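Local atomic coordinates of conserved exported protein (Bacteroides fragilis, PDB entry 3CLW), a protein that is of unknown function but is probably a glycoside hydrolase that cleaves O-glycosidic bonds. Residues 48-53 and 120-125; 77-82 and 132-137; 237-242 and 292-297. All coordinates share one frame; numbering follows the deposited sequence.

How the contacts relate
All three contacts belong to the TIM-barrel domain of glycoside hydrolase family 30. Contacts 1 and 2 alternate along the chain, in the order 48-53, 77-82, 120-125 and 132-137, and flank the same two parallel neighbours, strands 68-71 and 125-128: the segments of contact 1 lead into these two strands, one into each, and those of contact 2 lie in the loops that follow them. Contact 3 comes later, joining the loop after strand 226-232 to helix 285-300, on the other side of the chain's centre from contact 1. Centres lie about 33 to 35 Å apart and nearest atoms about 18 to 20 Å, so nothing touches directly; each contact joins its own pair of neighbouring elements in a separate part of the barrel.

Contact 1. Residues 48-53 and 120-125; sequences LLFKRE and RGMNNF
Phe-50 and Lys-51, where helix 39-50 ends, pack against Arg-120 and Met-122, which follow helix 108-119, so two successive outer helices of the TIM barrel meet at their C-terminal ends. The second helix closes with a Schellman motif: Gly-121, with positive phi, is its C-prime residue, a place that suits glycine because a side chain would press on the preceding carbonyl oxygen. The backbones come close here, with CA atoms of Lys-51 and Arg-120 5.3 Å apart.

Apolar packing carries the contact, with no hydrogen bond across it. Phe-50 CB lies 4.1 Å from Arg-120 CB, and its ring, turned beside its own backbone N (chi1 -54°), brings CD1 to 4.3 Å from Met-122 CG, an oblique approach. The hydrophobic ring suits this buried place, where it also meets Trp-68 edge-to-face and rests on Ala-117.

The charged chains contribute methylenes rather than their ends. Lys-51 CB is 4.2 Å from Arg-120 CG, and both chains then run on extended. Arg-120 NE forms a salt bridge with Asp-47 and NH2 one with Glu-43, while NH1 bonds to Ala-116 O. These two carboxylates of helix 39-50 probably offset the like charge of Lys-51, whose NZ stands 5.9 Å from Arg-120 NE.

Flexible and unbranched, Met-122 meets more than one aromatic ring: its CE sits 4.1 Å above the plane of the Phe-125 ring, offset toward the rim.

Contact 2. Residues 77-82 and 132-137; sequences YENREA and APYFMT
Asn-79 stacks its amide on the ring of Tyr-134 in a surface contact between two long loops, one following strand 68-71 and the other strand 125-128 of the TIM barrel. The two flat groups are nearly parallel, their planes 12° apart. Asn-79 CB is centred over the ring, 3.5 Å from its centroid, as a CH-pi donor, and the amide reaches from there over one side, with CG 3.2 Å from Tyr-134 CD2 and OD1 3.5 Å from CE2. This is tight packing. With CG anti to its own backbone N (chi1 -165°), Asn-79 can spread its amide across the tyrosine, while its ND2 bonds to Glu-84 OE2 and Ala-140 O, which should restrain the rotation of the group. Asparagine suits the place because one short side chain both covers a ring and donates to two acceptors.

The opposite face of Tyr-134 is taken by Phe-135, whose CD1 lies 3.7 Å above the plane, edge toward face, so the tyrosine is sandwiched. Alongside, Glu-78 CB is 4.0 Å from Tyr-134 OH; its bent chain carries OE2 to Lys-106 NZ and Cys-94 N.

Each loop is braced internally. Arg-80 NH2 donates to Tyr-77 O at 2.8 Å and also sits over the Tyr-77 ring, while Arg-80 N reaches the same oxygen from the other face of the carbonyl plane, closing a type I turn. Thr-137 OG1 donates to Tyr-134 O at 2.6 Å.

An amide-aromatic stack thus joins two neighbouring beta-alpha loops beyond the C-terminal ends of the barrel strands, the end that carries the active site in TIM-barrel enzymes.

Contact 3. Residues 237-242 and 292-297; sequences YLFEID and RNRIHK
Arg-294, on helix 285-300, lays its whole side chain over one face of Phe-239, in the loop after strand 226-232. Because CG is anti to the backbone N (chi1 -157°) and the chain then stays extended, every atom passes the ring in turn. CB begins at the far rim, 3.8 Å from Phe-239 CZ, and CG continues past CE1 and CZ of the ring. CD stands almost above the ring centre, 3.8 Å from the centroid, as a CH-pi donor. Arg-294 NE comes to 3.6 Å from Phe-239 CD1, and Arg-294 CZ to 3.7 Å from Phe-239 CG. At the tip, NH2 lies 3.7 Å from Phe-239 CB, with NH1 beside CG and CB of Phe-239. The guanidinium lies flat, its plane 6° from that of the ring, in a stacked cation-pi contact; NE also has a long, weak ion pair with Glu-298. Arginine suits this exposed edge, since its methylenes and flat cation can both cover an aromatic face while remaining at the surface.

Phe-239 itself is buried. Leu-238 CB lies over its opposite face, toward the rim, and the edge of the ring meets the helix backbone, with Phe-239 CZ 3.7 Å from Ile-295 N. Deeper in, Ile-295 CG1 packs against Phe-239 CZ, and Ile-295 CD1 is 4.0 Å from Leu-238 CD1. These branched aliphatic chains suit the interior, where Leu-238 also touches Val-232, Val-274 and Ala-276 of the barrel strands.

An arginine-aromatic cation-pi stack thus joins a beta-alpha loop to an outer helix of the TIM barrel.

Contact 1. Residues 48-53 and 120-125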
loop_
_atom_site.group_PDB
_atom_site.type_symbol
_atom_site.label_atom_id
_atom_site.label_comp_id
_atom_site.label_asym_id
_atom_site.label_seq_id
_atom_site.Cartn_x
_atom_site.Cartn_y
_atom_site.Cartn_z
ATOM N N LEU A 48 15.184 5.412 -5.112
ATOM C CA LEU A 48 14.824 4.851 -3.777
ATOM C C LEU A 48 13.520 4.049 -3.819
ATOM O O LEU A 48 13.355 3.094 -3.075
ATOM C CB LEU A 48 14.720 5.948 -2.694
ATOM C CG LEU A 48 16.055 6.623 -2.253
ATOM C CD1 LEU A 48 15.824 8.020 -1.665
ATOM C CD2 LEU A 48 16.851 5.751 -1.300
ATOM N N LEU A 49 12.634 4.425 -4.743
ATOM C CA LEU A 49 11.288 3.835 -4.830
ATOM C C LEU A 49 11.252 2.573 -5.685
ATOM O O LEU A 49 10.656 1.593 -5.284
ATOM C CB LEU A 49 10.318 4.867 -5.395
ATOM C CG LEU A 49 10.023 6.109 -4.567
ATOM C CD1 LEU A 49 8.989 7.033 -5.216
ATOM C CD2 LEU A 49 9.534 5.700 -3.226
ATOM N N PHE A 50 11.930 2.604 -6.841
ATOM C CA PHE A 50 11.666 1.665 -7.938
ATOM C C PHE A 50 12.829 0.794 -8.399
ATOM O O PHE A 50 12.592 -0.281 -8.955
ATOM C CB PHE A 50 11.135 2.420 -9.163
ATOM C CG PHE A 50 9.950 3.268 -8.868
ATOM C CD1 PHE A 50 8.794 2.701 -8.279
ATOM C CD2 PHE A 50 9.969 4.634 -9.165
ATOM C CE1 PHE A 50 7.688 3.489 -7.983
ATOM C CE2 PHE A 50 8.859 5.440 -8.889
ATOM C CZ PHE A 50 7.706 4.858 -8.295
ATOM N N LYS A 51 14.061 1.259 -8.190
ATOM C CA LYS A 51 15.201 0.684 -8.894
ATOM C C LYS A 51 15.714 -0.534 -8.141
ATOM O O LYS A 51 16.126 -0.435 -7.001
ATOM C CB LYS A 51 16.308 1.740 -9.096
ATOM C CG LYS A 51 17.422 1.317 -10.047
ATOM C CD LYS A 51 18.368 2.470 -10.289
ATOM C CE LYS A 51 19.446 2.141 -11.304
ATOM N NZ LYS A 51 20.313 3.350 -11.524
ATOM N N ARG A 52 15.636 -1.695 -8.772
ATOM C CA ARG A 52 16.069 -2.923 -8.115
ATOM C C ARG A 52 17.548 -3.216 -8.463
ATOM O O ARG A 52 17.845 -4.024 -9.336
ATOM C CB ARG A 52 15.136 -4.099 -8.487
ATOM C CG ARG A 52 14.979 -5.171 -7.399
ATOM C CD ARG A 52 16.144 -6.123 -7.370
ATOM N NE ARG A 52 16.051 -7.065 -6.258
ATOM C CZ ARG A 52 16.904 -8.063 -6.058
ATOM N NH1 ARG A 52 17.924 -8.236 -6.882
ATOM N NH2 ARG A 52 16.777 -8.843 -5.000
ATOM N N GLU A 53 18.455 -2.536 -7.766
ATOM C CA GLU A 53 19.904 -2.673 -7.982
ATOM C C GLU A 53 20.632 -2.572 -6.663
ATOM O O GLU A 53 20.101 -2.057 -5.662
ATOM C CB GLU A 53 20.455 -1.567 -8.896
ATOM C CG GLU A 53 19.725 -1.418 -10.212
ATOM C CD GLU A 53 20.592 -1.681 -11.424
ATOM O OE1 GLU A 53 20.459 -2.775 -12.039
ATOM O OE2 GLU A 53 21.396 -0.786 -11.770
ATOM N N ARG A 120 12.890 2.566 -14.742
ATOM C CA ARG A 120 13.583 1.713 -13.800
ATOM C C ARG A 120 13.022 0.287 -13.744
ATOM O O ARG A 120 13.329 -0.482 -12.819
ATOM C CB ARG A 120 13.580 2.376 -12.432
ATOM C CG ARG A 120 14.497 3.584 -12.398
ATOM C CD ARG A 120 14.042 4.603 -11.409
ATOM N NE ARG A 120 14.958 5.736 -11.353
ATOM C CZ ARG A 120 14.949 6.765 -12.193
ATOM N NH1 ARG A 120 14.048 6.809 -13.172
ATOM N NH2 ARG A 120 15.839 7.759 -12.035
ATOM N N GLY A 121 12.218 -0.072 -14.745
ATOM C CA GLY A 121 11.786 -1.467 -14.902
ATOM C C GLY A 121 10.542 -1.828 -14.090
ATOM O O GLY A 121 10.259 -3.000 -13.883
ATOM N N MET A 122 9.796 -0.816 -13.644
ATOM C CA MET A 122 8.576 -1.045 -12.888
ATOM C C MET A 122 7.428 -0.481 -13.738
ATOM O O MET A 122 7.261 0.745 -13.841
ATOM C CB MET A 122 8.658 -0.348 -11.517
ATOM C CG MET A 122 7.664 -0.823 -10.442
ATOM S SD MET A 122 5.890 -0.862 -10.779
ATOM C CE MET A 122 5.550 0.859 -10.783
ATOM N N ASN A 123 6.658 -1.375 -14.361
ATOM C CA ASN A 123 5.547 -0.941 -15.198
ATOM C C ASN A 123 4.265 -1.676 -14.756
ATOM O O ASN A 123 3.759 -2.588 -15.433
ATOM C CB ASN A 123 5.893 -1.118 -16.691
ATOM C CG ASN A 123 4.948 -0.355 -17.612
ATOM O OD1 ASN A 123 3.973 0.256 -17.156
ATOM N ND2 ASN A 123 5.225 -0.397 -18.926
ATOM N N ASN A 124 3.774 -1.289 -13.583
ATOM C CA ASN A 124 2.618 -1.895 -12.983
ATOM C C ASN A 124 1.937 -0.836 -12.163
ATOM O O ASN A 124 2.415 -0.471 -11.087
ATOM C CB ASN A 124 2.996 -3.139 -12.142
ATOM C CG ASN A 124 1.798 -3.739 -11.402
ATOM O OD1 ASN A 124 0.655 -3.636 -11.851
ATOM N ND2 ASN A 124 2.061 -4.380 -10.264
ATOM N N PHE A 125 0.826 -0.322 -12.679
ATOM C CA PHE A 125 0.166 0.808 -12.056
ATOM C C PHE A 125 -1.284 0.526 -11.614
ATOM O O PHE A 125 -2.017 -0.238 -12.249
ATOM C CB PHE A 125 0.214 2.029 -12.985
ATOM C CG PHE A 125 1.606 2.470 -13.352
ATOM C CD1 PHE A 125 2.228 1.977 -14.518
ATOM C CD2 PHE A 125 2.298 3.384 -12.550
ATOM C CE1 PHE A 125 3.508 2.382 -14.879
ATOM C CE2 PHE A 125 3.619 3.794 -12.904
ATOM C CZ PHE A 125 4.222 3.280 -14.063
#

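Contact 2. Residues 77-82 and 132-137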
loop_
_atom_site.group_PDB
_atom_site.type_symbol
_atom_site.label_atom_id
_atom_site.label_comp_id
_atom_site.label_asym_id
_atom_site.label_seq_id
_atom_site.Cartn_x
_atom_site.Cartn_y
_atom_site.Cartn_z
ATOM N N TYR A 77 -8.557 21.356 -7.851
ATOM C CA TYR A 77 -7.711 22.467 -8.251
ATOM C C TYR A 77 -8.429 23.423 -9.213
ATOM O O TYR A 77 -8.456 24.628 -8.969
ATOM C CB TYR A 77 -6.377 21.981 -8.851
ATOM C CG TYR A 77 -5.536 23.123 -9.397
ATOM C CD1 TYR A 77 -4.711 23.864 -8.548
ATOM C CD2 TYR A 77 -5.583 23.481 -10.755
ATOM C CE1 TYR A 77 -3.937 24.913 -9.022
ATOM C CE2 TYR A 77 -4.832 24.530 -11.235
ATOM C CZ TYR A 77 -3.995 25.258 -10.352
ATOM O OH TYR A 77 -3.198 26.328 -10.816
ATOM N N GLU A 78 -8.987 22.921 -10.319
ATOM C CA GLU A 78 -9.789 23.791 -11.217
ATOM C C GLU A 78 -10.986 24.430 -10.476
ATOM O O GLU A 78 -11.407 25.513 -10.820
ATOM C CB GLU A 78 -10.346 23.015 -12.426
ATOM C CG GLU A 78 -9.326 22.569 -13.465
ATOM C CD GLU A 78 -8.736 21.194 -13.157
ATOM O OE1 GLU A 78 -8.832 20.737 -11.979
ATOM O OE2 GLU A 78 -8.183 20.569 -14.101
ATOM N N ASN A 79 -11.533 23.730 -9.482
ATOM C CA ASN A 79 -12.773 24.128 -8.818
ATOM C C ASN A 79 -12.463 24.854 -7.518
ATOM O O ASN A 79 -13.329 24.984 -6.668
ATOM C CB ASN A 79 -13.608 22.878 -8.488
ATOM C CG ASN A 79 -15.049 23.197 -8.126
ATOM O OD1 ASN A 79 -15.688 24.027 -8.746
ATOM N ND2 ASN A 79 -15.579 22.472 -7.177
ATOM N N ARG A 80 -11.228 25.329 -7.362
ATOM C CA ARG A 80 -10.790 25.765 -6.039
ATOM C C ARG A 80 -11.494 27.005 -5.450
ATOM O O ARG A 80 -11.468 27.172 -4.234
ATOM C CB ARG A 80 -9.256 25.864 -5.953
ATOM C CG ARG A 80 -8.611 27.051 -6.619
ATOM C CD ARG A 80 -7.122 26.769 -6.819
ATOM N NE ARG A 80 -6.457 27.808 -7.609
ATOM C CZ ARG A 80 -6.449 27.861 -8.938
ATOM N NH1 ARG A 80 -5.822 28.864 -9.573
ATOM N NH2 ARG A 80 -7.068 26.919 -9.641
ATOM N N GLU A 81 -12.112 27.841 -6.297
ATOM C CA GLU A 81 -12.894 29.010 -5.833
ATOM C C GLU A 81 -14.221 28.614 -5.155
ATOM O O GLU A 81 -14.879 29.472 -4.544
ATOM C CB GLU A 81 -13.176 29.992 -6.988
ATOM C CG GLU A 81 -11.952 30.743 -7.513
ATOM C CD GLU A 81 -12.243 31.653 -8.729
ATOM O OE1 GLU A 81 -13.402 32.070 -8.940
ATOM O OE2 GLU A 81 -11.291 31.972 -9.491
ATOM N N ALA A 82 -14.608 27.328 -5.277
ATOM C CA ALA A 82 -15.804 26.773 -4.656
ATOM C C ALA A 82 -15.500 26.439 -3.202
ATOM O O ALA A 82 -14.415 26.775 -2.725
ATOM C CB ALA A 82 -16.265 25.499 -5.423
ATOM N N ALA A 132 -15.187 11.579 -7.372
ATOM C CA ALA A 132 -15.576 11.723 -8.762
ATOM C C ALA A 132 -15.322 13.172 -9.116
ATOM O O ALA A 132 -15.243 14.007 -8.226
ATOM C CB ALA A 132 -17.062 11.337 -8.948
ATOM N N PRO A 133 -15.163 13.474 -10.414
ATOM C CA PRO A 133 -14.918 14.862 -10.835
ATOM C C PRO A 133 -15.929 15.824 -10.214
ATOM O O PRO A 133 -17.096 15.467 -10.090
ATOM C CB PRO A 133 -15.028 14.799 -12.368
ATOM C CG PRO A 133 -14.612 13.403 -12.693
ATOM C CD PRO A 133 -15.145 12.540 -11.559
ATOM N N TYR A 134 -15.472 17.013 -9.790
ATOM C CA TYR A 134 -16.354 17.904 -9.036
ATOM C C TYR A 134 -17.748 18.100 -9.671
ATOM O O TYR A 134 -18.749 18.139 -8.970
ATOM C CB TYR A 134 -15.688 19.248 -8.723
ATOM C CG TYR A 134 -15.316 20.065 -9.905
ATOM C CD1 TYR A 134 -14.114 19.820 -10.610
ATOM C CD2 TYR A 134 -16.123 21.103 -10.334
ATOM C CE1 TYR A 134 -13.752 20.578 -11.699
ATOM C CE2 TYR A 134 -15.768 21.858 -11.455
ATOM C CZ TYR A 134 -14.590 21.600 -12.117
ATOM O OH TYR A 134 -14.219 22.379 -13.219
ATOM N N PHE A 135 -17.785 18.227 -10.985
ATOM C CA PHE A 135 -18.997 18.529 -11.722
ATOM C C PHE A 135 -19.994 17.365 -11.831
ATOM O O PHE A 135 -21.095 17.551 -12.352
ATOM C CB PHE A 135 -18.645 19.073 -13.125
ATOM C CG PHE A 135 -17.581 18.276 -13.850
ATOM C CD1 PHE A 135 -16.235 18.648 -13.769
ATOM C CD2 PHE A 135 -17.925 17.147 -14.617
ATOM C CE1 PHE A 135 -15.263 17.934 -14.429
ATOM C CE2 PHE A 135 -16.949 16.426 -15.277
ATOM C CZ PHE A 135 -15.619 16.819 -15.174
ATOM N N MET A 136 -19.613 16.178 -11.356
ATOM C CA MET A 136 -20.464 14.987 -11.363
ATOM C C MET A 136 -21.054 14.788 -9.979
ATOM O O MET A 136 -21.849 13.893 -9.779
ATOM C CB MET A 136 -19.633 13.712 -11.648
ATOM C CG MET A 136 -19.166 13.520 -13.094
ATOM S SD MET A 136 -18.654 11.818 -13.485
ATOM C CE MET A 136 -17.896 12.257 -14.982
ATOM N N THR A 137 -20.589 15.557 -9.003
ATOM C CA THR A 137 -20.920 15.253 -7.607
ATOM C C THR A 137 -22.244 15.906 -7.211
ATOM O O THR A 137 -22.767 16.730 -7.962
ATOM C CB THR A 137 -19.817 15.732 -6.670
ATOM O OG1 THR A 137 -19.708 17.153 -6.773
ATOM C CG2 THR A 137 -18.473 15.077 -7.028
#

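Contact 3. Residues 237-242 and 292-297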
loop_
_atom_site.group_PDB
_atom_site.type_symbol
_atom_site.label_atom_id
_atom_site.label_comp_id
_atom_site.label_asym_id
_atom_site.label_seq_id
_atom_site.Cartn_x
_atom_site.Cartn_y
_atom_site.Cartn_z
ATOM N N TYR A 237 -14.453 -2.823 9.243
ATOM C CA TYR A 237 -15.533 -2.740 8.263
ATOM C C TYR A 237 -15.600 -3.948 7.321
ATOM O O TYR A 237 -16.514 -4.058 6.520
ATOM C CB TYR A 237 -15.414 -1.442 7.489
ATOM C CG TYR A 237 -15.712 -0.238 8.336
ATOM C CD1 TYR A 237 -17.038 0.168 8.572
ATOM C CD2 TYR A 237 -14.680 0.505 8.919
ATOM C CE1 TYR A 237 -17.308 1.280 9.360
ATOM C CE2 TYR A 237 -14.949 1.607 9.689
ATOM C CZ TYR A 237 -16.261 1.991 9.919
ATOM O OH TYR A 237 -16.517 3.107 10.697
ATOM N N LEU A 238 -14.618 -4.838 7.398
ATOM C CA LEU A 238 -14.675 -6.061 6.609
ATOM C C LEU A 238 -15.707 -7.073 7.179
ATOM O O LEU A 238 -16.112 -8.015 6.490
ATOM C CB LEU A 238 -13.291 -6.699 6.501
ATOM C CG LEU A 238 -12.246 -5.898 5.682
ATOM C CD1 LEU A 238 -10.983 -6.650 5.563
ATOM C CD2 LEU A 238 -12.765 -5.494 4.288
ATOM N N PHE A 239 -16.099 -6.846 8.429
ATOM C CA PHE A 239 -17.086 -7.638 9.140
ATOM C C PHE A 239 -18.211 -6.712 9.621
ATOM O O PHE A 239 -18.078 -5.509 9.577
ATOM C CB PHE A 239 -16.411 -8.333 10.317
ATOM C CG PHE A 239 -15.015 -8.835 10.008
ATOM C CD1 PHE A 239 -14.818 -10.049 9.352
ATOM C CD2 PHE A 239 -13.893 -8.093 10.381
ATOM C CE1 PHE A 239 -13.548 -10.505 9.072
ATOM C CE2 PHE A 239 -12.613 -8.560 10.093
ATOM C CZ PHE A 239 -12.451 -9.765 9.438
ATOM N N GLU A 240 -19.337 -7.275 10.046
ATOM C CA GLU A 240 -20.495 -6.462 10.446
ATOM C C GLU A 240 -20.218 -5.865 11.810
ATOM O O GLU A 240 -19.781 -6.589 12.706
ATOM C CB GLU A 240 -21.766 -7.328 10.480
ATOM C CG GLU A 240 -23.078 -6.543 10.587
ATOM C CD GLU A 240 -24.323 -7.449 10.490
ATOM O OE1 GLU A 240 -24.257 -8.643 10.870
ATOM O OE2 GLU A 240 -25.372 -6.966 10.023
ATOM N N ILE A 241 -20.445 -4.556 11.955
ATOM C CA ILE A 241 -20.098 -3.818 13.191
ATOM C C ILE A 241 -21.195 -2.928 13.817
ATOM O O ILE A 241 -21.048 -2.482 14.952
ATOM C CB ILE A 241 -18.826 -2.915 13.022
ATOM C CG1 ILE A 241 -18.992 -1.929 11.862
ATOM C CG2 ILE A 241 -17.556 -3.773 12.897
ATOM C CD1 ILE A 241 -18.530 -0.518 12.177
ATOM N N ASP A 242 -22.257 -2.629 13.081
ATOM C CA ASP A 242 -23.362 -1.846 13.653
ATOM C C ASP A 242 -24.740 -2.287 13.115
ATOM O O ASP A 242 -24.828 -3.277 12.404
ATOM C CB ASP A 242 -23.140 -0.339 13.422
ATOM C CG ASP A 242 -23.169 0.055 11.941
ATOM O OD1 ASP A 242 -23.685 -0.728 11.101
ATOM O OD2 ASP A 242 -22.669 1.160 11.622
ATOM N N ARG A 292 -6.436 -9.732 11.898
ATOM C CA ARG A 292 -5.836 -10.251 10.672
ATOM C C ARG A 292 -6.076 -11.751 10.472
ATOM O O ARG A 292 -6.246 -12.225 9.332
ATOM C CB ARG A 292 -4.340 -9.901 10.623
ATOM C CG ARG A 292 -4.067 -8.488 10.099
ATOM C CD ARG A 292 -2.802 -7.860 10.666
ATOM N NE ARG A 292 -2.793 -6.443 10.312
ATOM C CZ ARG A 292 -3.314 -5.469 11.052
ATOM N NH1 ARG A 292 -3.834 -5.736 12.245
ATOM N NH2 ARG A 292 -3.300 -4.213 10.611
ATOM N N ASN A 293 -6.053 -12.506 11.567
ATOM C CA ASN A 293 -6.487 -13.918 11.534
ATOM C C ASN A 293 -7.941 -14.039 11.116
ATOM O O ASN A 293 -8.293 -14.901 10.336
ATOM C CB ASN A 293 -6.287 -14.591 12.892
ATOM C CG ASN A 293 -4.884 -15.164 13.058
ATOM O OD1 ASN A 293 -4.266 -15.605 12.085
ATOM N ND2 ASN A 293 -4.390 -15.182 14.299
ATOM N N ARG A 294 -8.775 -13.138 11.608
ATOM C CA ARG A 294 -10.180 -13.155 11.239
ATOM C C ARG A 294 -10.396 -12.955 9.734
ATOM O O ARG A 294 -11.250 -13.625 9.127
ATOM C CB ARG A 294 -10.958 -12.116 12.033
ATOM C CG ARG A 294 -12.435 -12.481 12.100
ATOM C CD ARG A 294 -13.217 -11.443 12.814
ATOM N NE ARG A 294 -14.643 -11.632 12.594
ATOM C CZ ARG A 294 -15.585 -10.814 13.032
ATOM N NH1 ARG A 294 -15.264 -9.746 13.739
ATOM N NH2 ARG A 294 -16.861 -11.086 12.773
ATOM N N ILE A 295 -9.597 -12.061 9.137
ATOM C CA ILE A 295 -9.682 -11.775 7.713
ATOM C C ILE A 295 -9.496 -13.057 6.925
ATOM O O ILE A 295 -10.336 -13.406 6.093
ATOM C CB ILE A 295 -8.628 -10.713 7.241
ATOM C CG1 ILE A 295 -8.885 -9.343 7.912
ATOM C CG2 ILE A 295 -8.620 -10.621 5.721
ATOM C CD1 ILE A 295 -7.863 -8.267 7.528
ATOM N N HIS A 296 -8.387 -13.742 7.187
ATOM C CA HIS A 296 -8.080 -14.976 6.497
ATOM C C HIS A 296 -9.119 -16.097 6.744
ATOM O O HIS A 296 -9.494 -16.810 5.818
ATOM C CB HIS A 296 -6.691 -15.460 6.873
ATOM C CG HIS A 296 -6.266 -16.670 6.117
ATOM N ND1 HIS A 296 -6.298 -16.729 4.741
ATOM C CD2 HIS A 296 -5.838 -17.885 6.541
ATOM C CE1 HIS A 296 -5.883 -17.921 4.345
ATOM N NE2 HIS A 296 -5.610 -18.645 5.418
ATOM N N LYS A 297 -9.583 -16.223 7.985
ATOM C CA LYS A 297 -10.605 -17.210 8.340
ATOM C C LYS A 297 -11.875 -16.972 7.505
ATOM O O LYS A 297 -12.301 -17.864 6.780
ATOM C CB LYS A 297 -10.912 -17.182 9.842
ATOM C CG LYS A 297 -11.806 -18.364 10.358
ATOM C CD LYS A 297 -12.910 -17.881 11.335
ATOM C CE LYS A 297 -12.389 -16.902 12.417
ATOM N NZ LYS A 297 -13.445 -16.109 13.219
#